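Local coordinates for protein alternansucrase (Leuconostoc mesenteroides, PDB 6HVG) that belongs to glycoside hydrolase family 70, with a TIM-barrel core and repeats of the choline-binding and cell-wall-binding type, at residues V731-N736 against G860-A865; S883-K888 against Q908-I913; Q903-Q908 against G933-N938; T927-M932 against D971-K976. One frame throughout, in Å; residues are numbered along the deposited sequence.

Interaction 1. Residues V731-N736 against G860-A865; sequences VNRIAN and GGQTMA
Asn-736 O accepts the backbone N-H of Gln-862 at 2.9 Å, in a bond that is nearly straight, 173° at the hydrogen. The return bond, Asn-736 N to Gln-862 O, is just as short at 2.9 Å but more bent. The two residues form an antiparallel hydrogen-bonded pair. Next to it, Ala-735 and Thr-863 make a non-hydrogen-bonded pair. Beyond them Met-864 N donates to Ile-734 O at 3.1 Å, with the donor well above the carbonyl plane. The same Ile-734 O receives a CH...O contact from Thr-863 CA at 3.2 Å. The short strand 735-736 is thus added at the border of a larger antiparallel sheet, where strands 862-866 and 881-885 come next. This sheet probably corresponds to domain C, the beta domain that accompanies the barrel in family 70. Strand 735-736 shortly precedes barrel strand 745-747, so the pairing probably links this domain to the barrel. On the side of Asn-736 and Gln-862, Arg-733 crosses the Gln-862 side chain. Arg-733 CD lies 3.3 Å from Gln-862 OE1, which sits at the edge of the guanidinium. The guanidinium and amide planes are 63° apart. Lys-818 backbone atoms serve both groups: its N bonds Gln-862 OE1 and its O bonds Arg-733 NE. Gln-862 NE2 bonds Asn-817 OD1 and Ser-883 OG. The bend of Met-864 at chi3, -78°, brings its CE to 4.0 Å from Arg-733 CB. Before the strand, Asn-732 OD1 accepts from Ile-734 N at 3.0 Å, an Asx turn.

Interaction 2. Residues S883-K888 against Q908-I913; sequences SVRFGK and QGIGVI
Gln-908, just before strand 910-915, reaches to Gly-887 and Lys-888. Gln-908 CB lies 3.8 Å from Gly-887 CA. CG stands anti to the carbonyl carbon, chi1 -70°, and from there the chain runs extended. Gln-908 CD comes within 4.2 Å of Lys-888 N. At the tip, Gln-908 OE1 sits 3.0 Å from Lys-888 N and also rests against Lys-888 CB. The Lys-888 amine turns elsewhere, to the carbonyl of Arg-1019. Behind this end the segments become neighbouring antiparallel strands, 881-885 and 910-915, in the large sheet of the probable domain C. The axes of 883-885 and 910-913 approach to 4.8 Å and run close to antiparallel, at 173°. Ser-883 pairs with Val-912, and Arg-885 with Ile-910, each through two backbone bonds. The shortest is Val-912 N to Ser-883 O, 2.7 Å, with the donor nearly along the C=O axis. All four of these residues have their side chains on one face of the sheet. There Arg-885 CB meets Ile-910 CG2 at 4.0 Å, while the guanidinium leads away to the carbonyls of Gly-860 and Thr-816. On the opposite face Val-884 stands beside Gly-911, and Leu-930 and Met-932 pack against Val-884.

Interaction 3. Residues Q903-Q908 against G933-N938; sequences QDYKNQ and GKAHKN
His-936, Ala-935 and Lys-906 give most of the buried surface. The His-936 ring reaches into the turn formed by Tyr-905 to Gln-908. His-936 CE1 lies 3.3 Å from Lys-906 O and 3.4 Å from Tyr-905 O, both at the ring edge and near its plane. Gln-908 O approaches CE1 obliquely. Both ring nitrogens are held from outside: ND1 by Gln-939 OE1 and NE2 by Phe-886 O. Two acceptors on one imidazole would suit a protonated ring, though the charge is not seen. Gln-939 NE2 also bonds Lys-906 O, so one side chain serves both segments. Ala-935 is met through its carbonyl and its methyl. Lys-906 NZ donates to Ala-935 O at 2.8 Å, from above the carbonyl plane. The lysine chain bends at chi2, -81°, and again at chi4, -76°, the second bend placing NZ. Ala-935 O also lies at the Tyr-905 ring edge, 3.6 Å from Tyr-905 CE2. Ala-935 CB packs on Tyr-905 CE2 at 3.8 Å. Ala-935 lies inside a type I beta turn from Gly-933 to His-936. The contact joins the loop between strands 881-885 and 910-915 to that between strands 927-931 and 940-947, in the probable domain C.

Interaction 4. Residues T927-M932 against D971-K976; sequences TITLHM and DLIFHK
Ile-928 N donates to Phe-974 O at 2.7 Å, and Phe-974 N returns a bond to Ile-928 O at 2.8 Å. Leu-930 and Leu-972 make a second hydrogen-bonded pair, with N to O distances of 3.2 Å from Leu-930 N to Leu-972 O and 3.1 Å from Leu-972 N to Leu-930 O. These bonds build a two-stranded antiparallel sheet, whose strand directions are 155° apart. It lies over strands 881-885 and 910-915, in the manner of the second layer of a beta sandwich. Ile-928, Leu-930, Leu-972 and Phe-974 share the face turned to those strands. Leu-930 reaches Val-884 and Ile-913 there. Across the pair, Leu-930 CD1 meets Phe-974 CE1 at 4.2 Å, with the two side chains crossing. The Phe-974 ring has Ile-928 O at its edge and also packs edge-to-face with Trp-1007. Met-932 CG touches Leu-972 CG just past the strand end, after His-931, the centre of an inverse gamma turn. The other face carries Thr-929, Ile-973, His-931 and Asp-971 and is more exposed. Thr-929 lies side by side with Ile-973. Thr-929 CG2, anti to the backbone N, meets Asp-971 CB and also lies over one face of the His-931 ring, offset toward its rim. The Asp-971 carboxylate plane stands 81° from that ring, and Asp-971 OD1 comes to 3.3 Å from His-931 CD2.

How the interactions relate
Interactions 1 and 2 belong to one sheet: strands 862-866 and 881-885 are neighbours in it and follow each other in the chain. Both are buried and rest on backbone pairing. Interaction 4 pairs strands in the same way but is only partly buried. Its apolar face meets interaction 2, where Met-932 CE packs on Val-884 and Gly-911. Interaction 3 differs, since side chains meet backbone carbonyls between loops. Its touching residues are mostly buried, with Lys-906 partly exposed. It shares Gln-908 with interaction 2, and the loops of the two touch. The centres of interactions 1 and 4 are about 18 Å apart, with interaction 2 touching both.

Interaction 1. Residues V731-N736 against G860-A865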
# COMPACT_ATOMS: atom_id res chain seq x y z
N VAL A 731 0.21 -6.06 29.37
CA VAL A 731 0.29 -6.84 30.61
C VAL A 731 1.67 -6.68 31.24
O VAL A 731 2.68 -7.07 30.63
CB VAL A 731 0.03 -8.33 30.33
CG1 VAL A 731 0.23 -9.19 31.59
CG2 VAL A 731 -1.36 -8.54 29.78
N ASN A 732 1.73 -6.13 32.44
CA ASN A 732 3.02 -6.03 33.11
C ASN A 732 3.44 -7.40 33.64
O ASN A 732 2.63 -8.14 34.21
CB ASN A 732 3.04 -5.01 34.25
CG ASN A 732 4.47 -4.56 34.58
OD1 ASN A 732 5.15 -5.15 35.42
ND2 ASN A 732 4.93 -3.54 33.89
N ARG A 733 4.72 -7.71 33.45
CA ARG A 733 5.25 -9.00 33.83
C ARG A 733 6.50 -8.90 34.71
O ARG A 733 7.20 -9.88 34.93
CB ARG A 733 5.56 -9.77 32.55
CG ARG A 733 4.31 -10.19 31.81
CD ARG A 733 4.64 -10.99 30.57
NE ARG A 733 3.43 -11.43 29.88
CZ ARG A 733 2.80 -10.73 28.93
NH1 ARG A 733 3.23 -9.55 28.53
NH2 ARG A 733 1.70 -11.23 28.38
N ILE A 734 6.74 -7.72 35.27
CA ILE A 734 7.88 -7.52 36.17
C ILE A 734 7.70 -8.36 37.42
O ILE A 734 8.62 -9.06 37.82
CB ILE A 734 8.04 -6.04 36.56
CG1 ILE A 734 8.51 -5.23 35.34
CG2 ILE A 734 9.00 -5.88 37.73
CD1 ILE A 734 8.47 -3.72 35.52
N ALA A 735 6.51 -8.28 38.01
CA ALA A 735 6.14 -9.15 39.13
C ALA A 735 4.65 -9.46 39.08
O ALA A 735 3.87 -8.91 39.85
CB ALA A 735 6.50 -8.51 40.46
N ASN A 736 4.29 -10.34 38.16
CA ASN A 736 2.89 -10.69 37.91
C ASN A 736 2.50 -11.90 38.74
O ASN A 736 2.80 -13.02 38.36
CB ASN A 736 2.67 -10.95 36.41
CG ASN A 736 1.23 -11.27 36.09
OD1 ASN A 736 0.46 -11.54 36.96
ND2 ASN A 736 0.88 -11.22 34.82
N GLY A 860 1.95 -20.85 37.12
CA GLY A 860 2.23 -19.99 38.25
C GLY A 860 2.58 -18.58 37.86
O GLY A 860 2.51 -18.18 36.69
N GLY A 861 2.98 -17.81 38.85
CA GLY A 861 3.28 -16.41 38.66
C GLY A 861 4.49 -16.18 37.78
O GLY A 861 5.21 -17.13 37.43
N GLN A 862 4.73 -14.92 37.43
CA GLN A 862 5.88 -14.56 36.60
C GLN A 862 6.65 -13.42 37.20
O GLN A 862 6.09 -12.60 37.94
CB GLN A 862 5.42 -14.18 35.20
CG GLN A 862 6.53 -13.79 34.25
CD GLN A 862 6.08 -13.70 32.81
OE1 GLN A 862 4.89 -13.69 32.52
NE2 GLN A 862 7.05 -13.73 31.89
N THR A 863 7.95 -13.40 36.92
CA THR A 863 8.76 -12.19 37.09
C THR A 863 9.59 -11.99 35.84
O THR A 863 9.79 -12.90 35.04
CB THR A 863 9.76 -12.23 38.27
OG1 THR A 863 10.66 -13.33 38.11
CG2 THR A 863 9.03 -12.33 39.62
N MET A 864 10.03 -10.75 35.68
CA MET A 864 10.81 -10.35 34.55
C MET A 864 11.68 -9.19 35.02
O MET A 864 11.20 -8.26 35.68
CB MET A 864 9.91 -9.96 33.38
CG MET A 864 10.63 -9.86 32.05
SD MET A 864 9.57 -9.35 30.66
CE MET A 864 8.73 -10.88 30.31
N ALA A 865 12.97 -9.28 34.70
CA ALA A 865 13.97 -8.29 35.10
C ALA A 865 15.05 -8.24 34.03
O ALA A 865 15.08 -9.07 33.13
CB ALA A 865 14.57 -8.66 36.44

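Interaction 2. Residues S883-K888 against Q908-I913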
# COMPACT_ATOMS: atom_id res chain seq x y z
N SER A 883 13.53 -14.02 32.80
CA SER A 883 12.09 -14.30 32.94
C SER A 883 11.91 -15.66 33.58
O SER A 883 12.50 -16.64 33.12
CB SER A 883 11.37 -14.26 31.58
OG SER A 883 9.96 -14.42 31.73
N VAL A 884 11.08 -15.71 34.62
CA VAL A 884 10.87 -16.90 35.43
C VAL A 884 9.39 -17.18 35.59
O VAL A 884 8.62 -16.26 35.67
CB VAL A 884 11.46 -16.71 36.86
CG1 VAL A 884 11.09 -17.89 37.75
CG2 VAL A 884 12.97 -16.52 36.79
N ARG A 885 9.02 -18.46 35.60
CA ARG A 885 7.70 -18.90 36.05
C ARG A 885 7.93 -19.89 37.22
O ARG A 885 8.81 -20.73 37.15
CB ARG A 885 6.91 -19.58 34.91
CG ARG A 885 6.35 -18.65 33.81
CD ARG A 885 5.28 -17.62 34.27
NE ARG A 885 3.92 -18.15 34.33
CZ ARG A 885 3.18 -18.46 33.27
NH1 ARG A 885 3.63 -18.30 32.03
NH2 ARG A 885 1.96 -18.96 33.44
N PHE A 886 7.09 -19.82 38.26
CA PHE A 886 7.32 -20.56 39.50
C PHE A 886 6.74 -21.99 39.67
O PHE A 886 7.34 -22.79 40.38
CB PHE A 886 6.84 -19.71 40.67
CG PHE A 886 7.46 -18.36 40.74
CD1 PHE A 886 8.83 -18.22 40.96
CD2 PHE A 886 6.69 -17.23 40.57
CE1 PHE A 886 9.42 -16.96 41.02
CE2 PHE A 886 7.27 -15.97 40.63
CZ PHE A 886 8.64 -15.83 40.86
N GLY A 887 5.59 -22.30 39.08
CA GLY A 887 4.92 -23.59 39.29
C GLY A 887 3.45 -23.36 39.53
O GLY A 887 3.05 -22.23 39.53
N LYS A 888 2.65 -24.39 39.78
CA LYS A 888 1.20 -24.25 39.67
C LYS A 888 0.53 -23.27 40.61
O LYS A 888 -0.22 -22.38 40.15
CB LYS A 888 0.46 -25.57 39.76
CG LYS A 888 -0.86 -25.51 39.01
CD LYS A 888 -1.69 -26.77 39.19
CE LYS A 888 -2.70 -26.99 38.07
NZ LYS A 888 -2.09 -27.55 36.82
N GLN A 908 7.77 -28.06 38.48
CA GLN A 908 7.28 -27.16 37.44
C GLN A 908 8.10 -25.85 37.51
O GLN A 908 9.03 -25.74 38.31
CB GLN A 908 5.79 -26.90 37.63
CG GLN A 908 4.93 -28.10 37.34
CD GLN A 908 3.45 -27.86 37.58
OE1 GLN A 908 3.03 -26.79 37.99
NE2 GLN A 908 2.65 -28.88 37.30
N GLY A 909 7.73 -24.87 36.68
CA GLY A 909 8.45 -23.62 36.59
C GLY A 909 9.55 -23.69 35.55
O GLY A 909 9.97 -24.77 35.15
N ILE A 910 10.00 -22.52 35.10
CA ILE A 910 10.99 -22.43 34.03
C ILE A 910 11.79 -21.13 34.16
O ILE A 910 11.30 -20.16 34.74
CB ILE A 910 10.28 -22.51 32.66
CG1 ILE A 910 11.29 -22.68 31.52
CG2 ILE A 910 9.45 -21.27 32.39
CD1 ILE A 910 10.66 -23.14 30.20
N GLY A 911 13.02 -21.14 33.66
CA GLY A 911 13.89 -19.96 33.69
C GLY A 911 14.38 -19.63 32.30
O GLY A 911 14.90 -20.50 31.60
N VAL A 912 14.18 -18.39 31.88
CA VAL A 912 14.59 -17.94 30.55
C VAL A 912 15.52 -16.73 30.64
O VAL A 912 15.21 -15.75 31.33
CB VAL A 912 13.39 -17.61 29.67
CG1 VAL A 912 13.85 -17.20 28.27
CG2 VAL A 912 12.48 -18.81 29.61
N ILE A 913 16.66 -16.84 29.96
CA ILE A 913 17.64 -15.78 29.84
C ILE A 913 17.82 -15.48 28.36
O ILE A 913 18.08 -16.39 27.57
CB ILE A 913 19.00 -16.20 30.43
CG1 ILE A 913 18.82 -16.70 31.87
CG2 ILE A 913 19.97 -15.02 30.39
CD1 ILE A 913 20.04 -17.40 32.41

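Interaction 3. Residues Q903-Q908 against G933-N938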
# COMPACT_ATOMS: atom_id res chain seq x y z
N GLN A 903 1.56 -30.44 45.66
CA GLN A 903 3.00 -30.49 45.44
C GLN A 903 3.41 -30.35 43.98
O GLN A 903 4.60 -30.31 43.69
CB GLN A 903 3.59 -31.77 46.05
CG GLN A 903 3.55 -31.74 47.57
CD GLN A 903 4.39 -30.63 48.18
OE1 GLN A 903 3.88 -29.83 48.97
NE2 GLN A 903 5.67 -30.56 47.81
N ASP A 904 2.42 -30.20 43.08
CA ASP A 904 2.67 -30.12 41.64
C ASP A 904 3.75 -29.10 41.29
O ASP A 904 4.53 -29.32 40.38
CB ASP A 904 1.39 -29.76 40.88
CG ASP A 904 0.32 -30.85 40.96
OD1 ASP A 904 0.34 -31.65 41.91
OD2 ASP A 904 -0.56 -30.88 40.07
N TYR A 905 3.79 -28.00 42.03
CA TYR A 905 4.74 -26.91 41.77
C TYR A 905 6.22 -27.27 41.77
O TYR A 905 7.00 -26.64 41.04
CB TYR A 905 4.52 -25.76 42.77
CG TYR A 905 5.03 -26.00 44.17
CD1 TYR A 905 4.22 -26.58 45.14
CD2 TYR A 905 6.31 -25.62 44.54
CE1 TYR A 905 4.66 -26.79 46.44
CE2 TYR A 905 6.77 -25.83 45.84
CZ TYR A 905 5.94 -26.41 46.79
OH TYR A 905 6.37 -26.61 48.08
N LYS A 906 6.62 -28.23 42.60
CA LYS A 906 8.04 -28.48 42.84
C LYS A 906 8.82 -28.83 41.57
O LYS A 906 9.97 -28.38 41.41
CB LYS A 906 8.26 -29.55 43.94
CG LYS A 906 8.69 -28.97 45.29
CD LYS A 906 10.20 -28.67 45.32
CE LYS A 906 10.78 -28.38 46.70
NZ LYS A 906 10.47 -27.02 47.23
N ASN A 907 8.22 -29.61 40.67
CA ASN A 907 8.89 -29.98 39.43
C ASN A 907 8.46 -29.17 38.22
O ASN A 907 8.77 -29.52 37.09
CB ASN A 907 8.71 -31.48 39.21
CG ASN A 907 9.30 -32.29 40.35
OD1 ASN A 907 8.56 -32.96 41.08
ND2 ASN A 907 10.61 -32.21 40.53
N GLN A 908 7.77 -28.06 38.48
CA GLN A 908 7.28 -27.16 37.44
C GLN A 908 8.10 -25.85 37.51
O GLN A 908 9.03 -25.74 38.31
CB GLN A 908 5.79 -26.90 37.63
CG GLN A 908 4.93 -28.10 37.34
CD GLN A 908 3.45 -27.86 37.58
OE1 GLN A 908 3.03 -26.79 37.99
NE2 GLN A 908 2.65 -28.88 37.30
N GLY A 933 13.02 -18.78 42.76
CA GLY A 933 12.06 -18.57 43.82
C GLY A 933 12.28 -19.41 45.05
O GLY A 933 12.85 -20.48 45.00
N LYS A 934 11.77 -18.93 46.17
CA LYS A 934 11.90 -19.58 47.48
C LYS A 934 11.06 -20.85 47.63
O LYS A 934 11.14 -21.55 48.64
CB LYS A 934 11.57 -18.56 48.58
CG LYS A 934 12.47 -17.32 48.50
CD LYS A 934 13.00 -16.80 49.84
CE LYS A 934 14.36 -16.13 49.70
NZ LYS A 934 14.28 -14.87 48.91
N ALA A 935 10.22 -21.14 46.63
CA ALA A 935 9.60 -22.45 46.49
C ALA A 935 10.53 -23.48 45.87
O ALA A 935 10.17 -24.64 45.80
CB ALA A 935 8.32 -22.32 45.67
N HIS A 936 11.72 -23.07 45.43
CA HIS A 936 12.69 -23.98 44.83
C HIS A 936 14.08 -23.86 45.43
O HIS A 936 15.06 -23.77 44.69
CB HIS A 936 12.76 -23.73 43.33
CG HIS A 936 11.47 -23.97 42.62
ND1 HIS A 936 11.18 -25.17 42.03
CD2 HIS A 936 10.39 -23.18 42.44
CE1 HIS A 936 9.97 -25.11 41.50
NE2 HIS A 936 9.48 -23.91 41.73
N LYS A 937 14.16 -23.90 46.77
CA LYS A 937 15.44 -23.84 47.45
C LYS A 937 16.19 -25.13 47.22
O LYS A 937 15.60 -26.22 47.24
CB LYS A 937 15.29 -23.61 48.96
CG LYS A 937 14.42 -22.43 49.35
CD LYS A 937 14.35 -22.24 50.86
CE LYS A 937 13.59 -20.97 51.21
NZ LYS A 937 13.12 -20.95 52.61
N ASN A 938 17.50 -25.00 46.97
CA ASN A 938 18.44 -26.14 46.89
C ASN A 938 18.15 -27.19 45.79
O ASN A 938 18.77 -28.23 45.74
CB ASN A 938 18.53 -26.81 48.26
CG ASN A 938 18.94 -25.81 49.34
OD1 ASN A 938 18.20 -25.58 50.30
ND2 ASN A 938 20.09 -25.17 49.16

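Interaction 4. Residues T927-M932 against D971-K976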
# COMPACT_ATOMS: atom_id res chain seq x y z
N THR A 927 28.24 -11.77 37.66
CA THR A 927 27.37 -12.91 37.88
C THR A 927 25.96 -12.58 37.42
O THR A 927 25.43 -11.51 37.71
CB THR A 927 27.29 -13.28 39.36
OG1 THR A 927 26.60 -12.25 40.07
CG2 THR A 927 28.68 -13.42 39.91
N ILE A 928 25.34 -13.51 36.70
CA ILE A 928 23.97 -13.33 36.24
C ILE A 928 23.04 -14.34 36.90
O ILE A 928 23.32 -15.53 36.92
CB ILE A 928 23.89 -13.37 34.71
CG1 ILE A 928 24.41 -12.05 34.16
CG2 ILE A 928 22.47 -13.60 34.22
CD1 ILE A 928 24.54 -12.04 32.66
N THR A 929 21.92 -13.85 37.43
CA THR A 929 21.07 -14.66 38.29
C THR A 929 19.61 -14.81 37.83
O THR A 929 18.95 -13.86 37.42
CB THR A 929 21.04 -14.09 39.72
OG1 THR A 929 22.37 -13.89 40.18
CG2 THR A 929 20.35 -15.06 40.63
N LEU A 930 19.14 -16.05 37.93
CA LEU A 930 17.73 -16.39 37.76
C LEU A 930 17.10 -16.66 39.12
O LEU A 930 17.40 -17.66 39.74
CB LEU A 930 17.59 -17.64 36.91
CG LEU A 930 17.69 -17.54 35.39
CD1 LEU A 930 17.63 -18.92 34.78
CD2 LEU A 930 16.60 -16.66 34.81
N HIS A 931 16.22 -15.79 39.57
CA HIS A 931 15.55 -16.01 40.85
C HIS A 931 14.37 -16.98 40.64
O HIS A 931 13.21 -16.58 40.47
CB HIS A 931 15.09 -14.68 41.48
CG HIS A 931 16.20 -13.70 41.68
ND1 HIS A 931 16.52 -12.75 40.73
CD2 HIS A 931 17.05 -13.52 42.70
CE1 HIS A 931 17.54 -12.03 41.16
NE2 HIS A 931 17.88 -12.48 42.36
N MET A 932 14.69 -18.27 40.66
CA MET A 932 13.71 -19.34 40.49
C MET A 932 12.70 -19.41 41.62
O MET A 932 11.68 -20.07 41.49
CB MET A 932 14.43 -20.69 40.42
CG MET A 932 15.31 -20.88 39.20
SD MET A 932 14.35 -21.01 37.68
CE MET A 932 14.64 -19.43 37.01
N ASP A 971 18.27 -19.18 44.00
CA ASP A 971 18.84 -18.53 42.82
C ASP A 971 19.83 -19.45 42.10
O ASP A 971 20.66 -20.10 42.73
CB ASP A 971 19.52 -17.20 43.20
CG ASP A 971 18.65 -16.33 44.07
OD1 ASP A 971 17.41 -16.51 44.04
OD2 ASP A 971 19.18 -15.46 44.79
N LEU A 972 19.72 -19.47 40.77
CA LEU A 972 20.71 -20.12 39.93
C LEU A 972 21.73 -19.07 39.56
O LEU A 972 21.38 -18.11 38.87
CB LEU A 972 20.10 -20.62 38.63
CG LEU A 972 19.22 -21.86 38.66
CD1 LEU A 972 18.76 -22.14 37.25
CD2 LEU A 972 19.98 -23.04 39.24
N ILE A 973 22.99 -19.23 40.00
CA ILE A 973 24.01 -18.21 39.73
C ILE A 973 24.84 -18.60 38.50
O ILE A 973 25.25 -19.74 38.36
CB ILE A 973 24.94 -17.95 40.93
CG1 ILE A 973 24.17 -17.96 42.27
CG2 ILE A 973 25.68 -16.63 40.73
CD1 ILE A 973 23.37 -16.72 42.55
N PHE A 974 25.08 -17.63 37.62
CA PHE A 974 25.85 -17.86 36.41
C PHE A 974 27.01 -16.88 36.33
O PHE A 974 26.88 -15.72 36.73
CB PHE A 974 24.98 -17.68 35.16
CG PHE A 974 23.90 -18.72 35.00
CD1 PHE A 974 22.69 -18.58 35.65
CD2 PHE A 974 24.10 -19.84 34.19
CE1 PHE A 974 21.69 -19.53 35.49
CE2 PHE A 974 23.11 -20.79 34.02
CZ PHE A 974 21.90 -20.64 34.67
N HIS A 975 28.13 -17.35 35.78
CA HIS A 975 29.36 -16.56 35.68
C HIS A 975 29.78 -16.47 34.22
O HIS A 975 29.19 -17.13 33.35
CB HIS A 975 30.48 -17.21 36.51
CG HIS A 975 30.12 -17.44 37.94
ND1 HIS A 975 30.33 -16.51 38.93
CD2 HIS A 975 29.54 -18.51 38.56
CE1 HIS A 975 29.90 -16.98 40.09
NE2 HIS A 975 29.42 -18.19 39.89
N LYS A 976 30.83 -15.69 33.95
CA LYS A 976 31.41 -15.61 32.61
C LYS A 976 31.76 -17.01 32.12
O LYS A 976 31.45 -17.39 31.00
CB LYS A 976 32.65 -14.71 32.60
CG LYS A 976 33.30 -14.50 31.23
CD LYS A 976 34.57 -13.67 31.31
CE LYS A 976 35.16 -13.40 29.93
NZ LYS A 976 35.80 -14.62 29.33